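Local coordinates for protein putative xanthine dehydrogenase YAGS fad-binding subunit (Escherichia coli, PDB 5G5G) that probably oxidises aldehydes in the periplasm as the molybdenum cofactor-binding subunit of a three-chain xanthine oxidase-family enzyme, at residues C[350-355]-C[691-696]; C[438-444]-C[582-587]. One frame throughout, in Å; residues are numbered along the deposited sequence.

Overall arrangement
Contact 1 (350-355 with 691-696) and contact 2 (438-444 with 582-587) are both largely buried and lie about 10 Å apart between centres, contact 1 closer to the middle of the chain. Contact 1 joins a loop and the start of helix 354-372 to residues 691-696 around the molybdenum cofactor, through an arginine grip, a glutamate and small apolar side chains; contact 2 is a regular antiparallel strand pair whose ladder ends in a patch of amide and hydroxyl groups. They share no segment but meet through Arg440 of contact 2, whose guanidinium forms salt bridges with Glu354 and Glu692 of contact 1. The strand pair thus reaches the molybdenum site through one side chain.

Contact 1 of 2, residues C[350-355]-C[691-696]; sequences RAPGEA and GELGLC. With MCN (pterin cytosine dinucleotide), chain Y; MOS (dioxothiomolybdenum(VI) ion), chain Z.
Arg350 and Gly691 meet beside the pterin cytosine dinucleotide in the molybdenum site. The Arg350 guanidinium takes the Gly691 carbonyl at its edge, in its own plane: NE of Arg350 lies 2.7 Å and its NH2 2.9 Å from Gly691 O, so two donors fix the rotation of the group. With CG anti to the backbone N (chi1 -163°) and an extended chain onward to NE, Arg350 runs alongside the cofactor, and the pterin N8' sits over one guanidinium face, 3.4 Å from NH2. Gly691 N donates to the phosphate oxygen O2A of the cofactor over 2.8 Å, an almost straight bond (168°), while a CB at this glycine would crowd C7 of the cofactor.

The second polar link is from Ala351 N to Glu692 OE2 (2.9 Å), reached from above the carboxylate plane. Glu692 OE2 also lies 2.9 Å from O2 of the dioxothiomolybdenum ion, placing the glutamate beside the metal, which the cofactor holds by its two dithiolene sulfurs. Glu692 probably corresponds to the glutamate taken as general base in xanthine oxidase-family enzymes. Its OE1 pairs with Arg440.

Among the apolar contacts, Cys696 SG lies 3.6 Å from Ala351 CB and also touches Glu354 CB, and Leu695 CD2 packs against Ala355 CB. The same Leu695 CD2 lies against the carbonyl oxygen Arg350 O, 3.3 Å away.

Residues 350-353 lead into helix 354-372, with Gly353 as N-cap, and 691-696 precede helix 698-710; helix 619-638 packs on Arg350 and Leu695, and Leu693 touches strand 584-596.

Contact 2 of 2, residues C[438-444]-C[582-587]; sequences GFRNNLL and QQSTFA
An antiparallel ladder joins the end of strand 429-441 to the start of strand 584-596 in a mixed sheet of the molybdopterin-binding region. Gly438 with Ala587 and Arg440 with Thr585 are hydrogen-bonded pairs, alternating with the non-hydrogen-bonded pairs Phe439-Phe586 and Asn441-Ser584. The Gly438 N to Ala587 O bond is nearly straight (176°).

Phe439 and Phe586 lie side by side on one face, their planes at 64°; CE1 of Phe586 meets CD1 of Phe439 at its ring edge, 3.5 Å away. CE1 of Phe439 also reaches Ser584 CB. On the other face Thr585 OG1 donates to Arg440 O (2.7 Å), which also accepts Thr585 N from the opposite side of its carbonyl plane. The Arg440 guanidinium leaves the ladder for Glu354 and Glu692 near the molybdenum site.

At the last pair of the ladder, Ser584 OG donates to Asn441 OD1 in the carbonyl plane, over 2.8 Å; CG beside the backbone N (chi1 -74°) turns the Asn441 amide toward this hydroxyl. Replacing Asn441 with leucine would probably leave the Ser584 hydroxyl without this acceptor. Asn442 continues the pairing, its N bonded to Gln583 O at 2.9 Å. Its side-chain ND2 donates to Gln583 OE1, also at 2.9 Å, with that oxygen in the plane of the Asn442 amide.

Contact 1 of 2, residues C[350-355]-C[691-696]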
loop_
_atom_site.group_PDB
_atom_site.type_symbol
_atom_site.label_atom_id
_atom_site.label_comp_id
_atom_site.label_asym_id
_atom_site.label_seq_id
_atom_site.Cartn_x
_atom_site.Cartn_y
_atom_site.Cartn_z
ATOM N N ARG C 350 5.772 10.558 -3.036
ATOM C CA ARG C 350 7.241 10.314 -2.836
ATOM C C ARG C 350 8.066 10.636 -4.081
ATOM O O ARG C 350 7.926 9.969 -5.103
ATOM C CB ARG C 350 7.445 8.886 -2.390
ATOM C CG ARG C 350 8.836 8.637 -1.766
ATOM C CD ARG C 350 8.848 7.231 -1.229
ATOM N NE ARG C 350 10.002 6.980 -0.383
ATOM C CZ ARG C 350 10.136 5.968 0.486
ATOM N NH1 ARG C 350 9.208 5.046 0.587
ATOM N NH2 ARG C 350 11.238 5.854 1.219
ATOM N N ALA C 351 8.908 11.653 -3.965
ATOM C CA ALA C 351 9.742 12.198 -5.077
ATOM C C ALA C 351 8.865 12.715 -6.222
ATOM O O ALA C 351 8.993 12.305 -7.387
ATOM C CB ALA C 351 10.770 11.180 -5.571
ATOM N N PRO C 352 8.030 13.710 -5.929
ATOM C CA PRO C 352 7.222 14.301 -6.980
ATOM C C PRO C 352 8.129 14.848 -8.072
ATOM O O PRO C 352 9.171 15.473 -7.768
ATOM C CB PRO C 352 6.486 15.463 -6.294
ATOM C CG PRO C 352 7.080 15.571 -4.950
ATOM C CD PRO C 352 7.814 14.345 -4.620
ATOM N N GLY C 353 7.743 14.536 -9.293
ATOM C CA GLY C 353 8.498 14.955 -10.459
ATOM C C GLY C 353 9.631 14.003 -10.785
ATOM O O GLY C 353 9.651 13.430 -11.885
ATOM N N GLU C 354 10.616 13.833 -9.883
ATOM C CA GLU C 354 11.734 12.945 -10.203
ATOM C C GLU C 354 11.321 11.500 -10.358
ATOM O O GLU C 354 11.837 10.787 -11.218
ATOM C CB GLU C 354 12.870 13.057 -9.160
ATOM C CG GLU C 354 13.897 14.114 -9.517
ATOM C CD GLU C 354 13.487 15.521 -9.193
ATOM O OE1 GLU C 354 12.444 15.764 -8.560
ATOM O OE2 GLU C 354 14.257 16.417 -9.589
ATOM N N ALA C 355 10.368 11.020 -9.565
ATOM C CA ALA C 355 10.031 9.591 -9.725
ATOM C C ALA C 355 9.560 9.299 -11.187
ATOM O O ALA C 355 10.152 8.481 -11.875
ATOM C CB ALA C 355 9.021 9.138 -8.670
ATOM N N GLY C 691 15.165 9.839 1.860
ATOM C CA GLY C 691 13.852 9.181 1.792
ATOM C C GLY C 691 13.124 9.219 0.451
ATOM O O GLY C 691 12.315 8.318 0.194
ATOM N N GLU C 692 13.412 10.242 -0.365
ATOM C CA GLU C 692 12.894 10.336 -1.728
ATOM C C GLU C 692 13.876 9.824 -2.763
ATOM O O GLU C 692 13.480 9.123 -3.699
ATOM C CB GLU C 692 12.407 11.750 -2.017
ATOM C CG GLU C 692 11.234 12.217 -1.145
ATOM C CD GLU C 692 10.732 13.600 -1.561
ATOM O OE1 GLU C 692 11.507 14.575 -1.537
ATOM O OE2 GLU C 692 9.539 13.656 -1.948
ATOM N N LEU C 693 15.157 10.134 -2.564
ATOM C CA LEU C 693 16.249 9.648 -3.413
ATOM C C LEU C 693 16.132 8.142 -3.647
ATOM O O LEU C 693 16.309 7.654 -4.757
ATOM C CB LEU C 693 17.599 9.977 -2.772
ATOM C CG LEU C 693 18.778 9.319 -3.509
ATOM C CD1 LEU C 693 18.977 9.900 -4.911
ATOM C CD2 LEU C 693 20.017 9.480 -2.632
ATOM N N GLY C 694 15.786 7.414 -2.591
ATOM C CA GLY C 694 15.758 5.974 -2.668
ATOM C C GLY C 694 14.883 5.441 -3.738
ATOM O O GLY C 694 15.113 4.320 -4.212
ATOM N N LEU C 695 13.788 6.152 -4.023
ATOM C CA LEU C 695 12.856 5.751 -5.077
ATOM C C LEU C 695 13.301 6.098 -6.518
ATOM O O LEU C 695 12.912 5.466 -7.478
ATOM C CB LEU C 695 11.499 6.418 -4.806
ATOM C CG LEU C 695 10.367 6.162 -5.760
ATOM C CD1 LEU C 695 10.065 4.684 -5.833
ATOM C CD2 LEU C 695 9.101 6.896 -5.341
ATOM N N CYS C 696 14.055 7.173 -6.627
ATOM C CA CYS C 696 14.428 7.787 -7.881
ATOM C C CYS C 696 15.295 6.877 -8.710
ATOM O O CYS C 696 16.390 6.485 -8.261
ATOM C CB CYS C 696 15.168 9.064 -7.588
ATOM S SG CYS C 696 14.084 10.338 -6.807
HETATM N N1 MCN Y . 18.326 9.534 7.226
HETATM C C2 MCN Y . 19.589 9.216 7.900
HETATM N N3 MCN Y . 20.580 10.201 7.284
HETATM C C4 MCN Y . 20.498 11.070 6.289
HETATM C C5 MCN Y . 19.077 11.292 5.849
HETATM C C6 MCN Y . 18.133 10.502 6.269
HETATM O O2 MCN Y . 19.816 8.472 8.702
HETATM N N4 MCN Y . 21.426 11.778 5.752
HETATM C "C1'" MCN Y . 17.297 8.557 7.547
HETATM C C2D MCN Y . 16.692 8.797 8.980
HETATM O "O2'" MCN Y . 16.184 7.569 9.497
HETATM C "C3'" MCN Y . 15.635 9.709 8.613
HETATM C C4D MCN Y . 14.941 9.274 7.244
HETATM O O4D MCN Y . 16.196 8.697 6.640
HETATM O "O3'" MCN Y . 14.519 9.907 9.555
HETATM C "C5'" MCN Y . 14.400 10.169 6.293
HETATM O "O5'" MCN Y . 14.979 11.453 6.330
HETATM P PA MCN Y . 14.775 12.389 5.111
HETATM O O1A MCN Y . 15.204 13.786 5.556
HETATM O O2A MCN Y . 15.338 11.768 3.882
HETATM O O3A MCN Y . 13.103 12.412 4.899
HETATM P PB MCN Y . 12.127 13.342 5.724
HETATM O O1B MCN Y . 11.984 14.644 5.062
HETATM O O2B MCN Y . 12.487 13.289 7.172
HETATM O O3B MCN Y . 10.833 12.458 5.598
HETATM C C10 MCN Y . 9.970 12.599 4.390
HETATM C "C9'" MCN Y . 10.156 11.515 3.388
HETATM C "C8'" MCN Y . 9.253 11.919 2.099
HETATM S "S8'" MCN Y . 9.251 13.488 1.511
HETATM C "C7'" MCN Y . 8.450 11.050 1.725
HETATM S "S7'" MCN Y . 7.235 11.375 0.454
HETATM C "C6'" MCN Y . 8.569 9.546 2.122
HETATM C C7 MCN Y . 9.956 9.429 2.915
HETATM O "O9'" MCN Y . 10.041 10.315 3.956
HETATM N "N5'" MCN Y . 7.421 9.374 3.157
HETATM C C4A MCN Y . 7.449 8.173 4.052
HETATM N "N8'" MCN Y . 9.982 8.083 3.528
HETATM C C4B MCN Y . 8.909 7.621 4.202
HETATM N "N1'" MCN Y . 9.031 6.420 4.901
HETATM C "C2'" MCN Y . 8.068 5.980 5.816
HETATM N "N2'" MCN Y . 8.161 4.902 6.432
HETATM N "N3'" MCN Y . 6.822 6.508 5.621
HETATM C "C4'" MCN Y . 6.423 7.668 4.977
HETATM O "O4'" MCN Y . 5.335 8.254 4.816
HETATM MO MO MOS Z . 7.276 13.676 0.277
HETATM S S MOS Z . 6.044 13.716 -1.685
HETATM O O1 MOS Z . 5.923 14.118 1.359
HETATM O O2 MOS Z . 7.883 15.527 -0.491
#

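Contact 2 of 2, residues C[438-444]-C[582-587]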
loop_
_atom_site.group_PDB
_atom_site.type_symbol
_atom_site.label_atom_id
_atom_site.label_comp_id
_atom_site.label_asym_id
_atom_site.label_seq_id
_atom_site.Cartn_x
_atom_site.Cartn_y
_atom_site.Cartn_z
ATOM N N GLY C 438 19.640 7.504 -10.003
ATOM C CA GLY C 438 18.762 8.308 -9.211
ATOM C C GLY C 438 19.356 9.673 -8.897
ATOM O O GLY C 438 20.560 9.847 -8.833
ATOM N N PHE C 439 18.478 10.634 -8.692
ATOM C CA PHE C 439 18.804 12.030 -8.508
ATOM C C PHE C 439 17.666 12.662 -7.752
ATOM O O PHE C 439 16.499 12.469 -8.121
ATOM C CB PHE C 439 18.936 12.706 -9.868
ATOM C CG PHE C 439 19.154 14.204 -9.787
ATOM C CD1 PHE C 439 20.426 14.686 -9.563
ATOM C CD2 PHE C 439 18.064 15.100 -9.782
ATOM C CE1 PHE C 439 20.653 16.060 -9.434
ATOM C CE2 PHE C 439 18.260 16.476 -9.605
ATOM C CZ PHE C 439 19.572 16.934 -9.445
ATOM N N ARG C 440 17.997 13.487 -6.761
ATOM C CA ARG C 440 16.982 14.256 -5.996
ATOM C C ARG C 440 17.675 15.396 -5.312
ATOM O O ARG C 440 18.727 15.196 -4.702
ATOM C CB ARG C 440 16.283 13.368 -4.984
ATOM C CG ARG C 440 15.111 13.999 -4.249
ATOM C CD ARG C 440 13.892 14.262 -5.119
ATOM N NE ARG C 440 12.861 14.886 -4.315
ATOM C CZ ARG C 440 11.730 15.421 -4.772
ATOM N NH1 ARG C 440 11.467 15.456 -6.081
ATOM N NH2 ARG C 440 10.844 15.933 -3.918
ATOM N N ASN C 441 17.140 16.592 -5.445
ATOM C CA ASN C 441 17.755 17.733 -4.817
ATOM C C ASN C 441 17.738 17.663 -3.262
ATOM O O ASN C 441 16.927 16.937 -2.659
ATOM C CB ASN C 441 17.131 19.028 -5.322
ATOM C CG ASN C 441 17.581 19.375 -6.740
ATOM O OD1 ASN C 441 18.715 19.105 -7.121
ATOM N ND2 ASN C 441 16.717 20.005 -7.503
ATOM N N ASN C 442 18.655 18.420 -2.672
ATOM C CA ASN C 442 18.698 18.602 -1.246
ATOM C C ASN C 442 18.177 19.996 -0.953
ATOM O O ASN C 442 18.727 20.958 -1.453
ATOM C CB ASN C 442 20.112 18.460 -0.721
ATOM C CG ASN C 442 20.189 18.613 0.762
ATOM O OD1 ASN C 442 19.588 17.840 1.478
ATOM N ND2 ASN C 442 20.933 19.612 1.236
ATOM N N LEU C 443 17.139 20.107 -0.131
ATOM C CA LEU C 443 16.442 21.370 0.127
ATOM C C LEU C 443 16.591 21.767 1.600
ATOM O O LEU C 443 16.685 20.917 2.456
ATOM C CB LEU C 443 14.951 21.212 -0.197
ATOM C CG LEU C 443 14.601 20.763 -1.622
ATOM C CD1 LEU C 443 13.074 20.567 -1.746
ATOM C CD2 LEU C 443 15.110 21.740 -2.680
ATOM N N LEU C 444 16.624 23.075 1.873
ATOM C CA LEU C 444 16.845 23.569 3.205
ATOM C C LEU C 444 15.677 24.446 3.605
ATOM O O LEU C 444 15.242 25.249 2.812
ATOM C CB LEU C 444 18.091 24.431 3.257
ATOM C CG LEU C 444 19.471 23.788 3.077
ATOM C CD1 LEU C 444 19.632 22.542 3.923
ATOM C CD2 LEU C 444 19.775 23.497 1.620
ATOM N N GLN C 582 24.813 23.885 -6.296
ATOM C CA GLN C 582 23.670 23.012 -6.476
ATOM C C GLN C 582 23.834 21.851 -5.488
ATOM O O GLN C 582 24.841 21.133 -5.532
ATOM C CB GLN C 582 23.617 22.464 -7.916
ATOM C CG GLN C 582 22.433 21.563 -8.175
ATOM C CD GLN C 582 21.121 22.262 -7.926
ATOM O OE1 GLN C 582 20.872 23.368 -8.413
ATOM N NE2 GLN C 582 20.307 21.648 -7.167
ATOM N N GLN C 583 22.879 21.683 -4.575
ATOM C CA GLN C 583 22.951 20.621 -3.574
ATOM C C GLN C 583 21.988 19.525 -4.003
ATOM O O GLN C 583 20.761 19.745 -4.110
ATOM C CB GLN C 583 22.568 21.121 -2.197
ATOM C CG GLN C 583 23.404 22.300 -1.735
ATOM C CD GLN C 583 23.134 22.670 -0.288
ATOM O OE1 GLN C 583 22.730 21.825 0.523
ATOM N NE2 GLN C 583 23.355 23.945 0.038
ATOM N N SER C 584 22.541 18.343 -4.244
ATOM C CA SER C 584 21.699 17.229 -4.678
ATOM C C SER C 584 22.225 15.936 -4.056
ATOM O O SER C 584 23.280 15.910 -3.358
ATOM C CB SER C 584 21.718 17.113 -6.236
ATOM O OG SER C 584 21.402 18.375 -6.859
ATOM N N THR C 585 21.443 14.904 -4.302
ATOM C CA THR C 585 21.714 13.539 -3.902
ATOM C C THR C 585 21.593 12.613 -5.088
ATOM O O THR C 585 20.845 12.889 -6.023
ATOM C CB THR C 585 20.768 13.108 -2.744
ATOM O OG1 THR C 585 19.421 12.993 -3.210
ATOM C CG2 THR C 585 20.877 14.098 -1.598
ATOM N N PHE C 586 22.363 11.516 -5.051
ATOM C CA PHE C 586 22.558 10.639 -6.204
ATOM C C PHE C 586 22.474 9.179 -5.793
ATOM O O PHE C 586 22.785 8.813 -4.645
ATOM C CB PHE C 586 23.949 10.919 -6.836
ATOM C CG PHE C 586 24.123 12.355 -7.252
ATOM C CD1 PHE C 586 23.710 12.779 -8.483
ATOM C CD2 PHE C 586 24.657 13.268 -6.375
ATOM C CE1 PHE C 586 23.822 14.108 -8.870
ATOM C CE2 PHE C 586 24.763 14.603 -6.727
ATOM C CZ PHE C 586 24.350 15.005 -8.006
ATOM N N ALA C 587 22.101 8.339 -6.745
ATOM C CA ALA C 587 22.097 6.890 -6.560
ATOM C C ALA C 587 22.381 6.145 -7.837
ATOM O O ALA C 587 22.169 6.658 -8.937
ATOM C CB ALA C 587 20.740 6.411 -6.009
#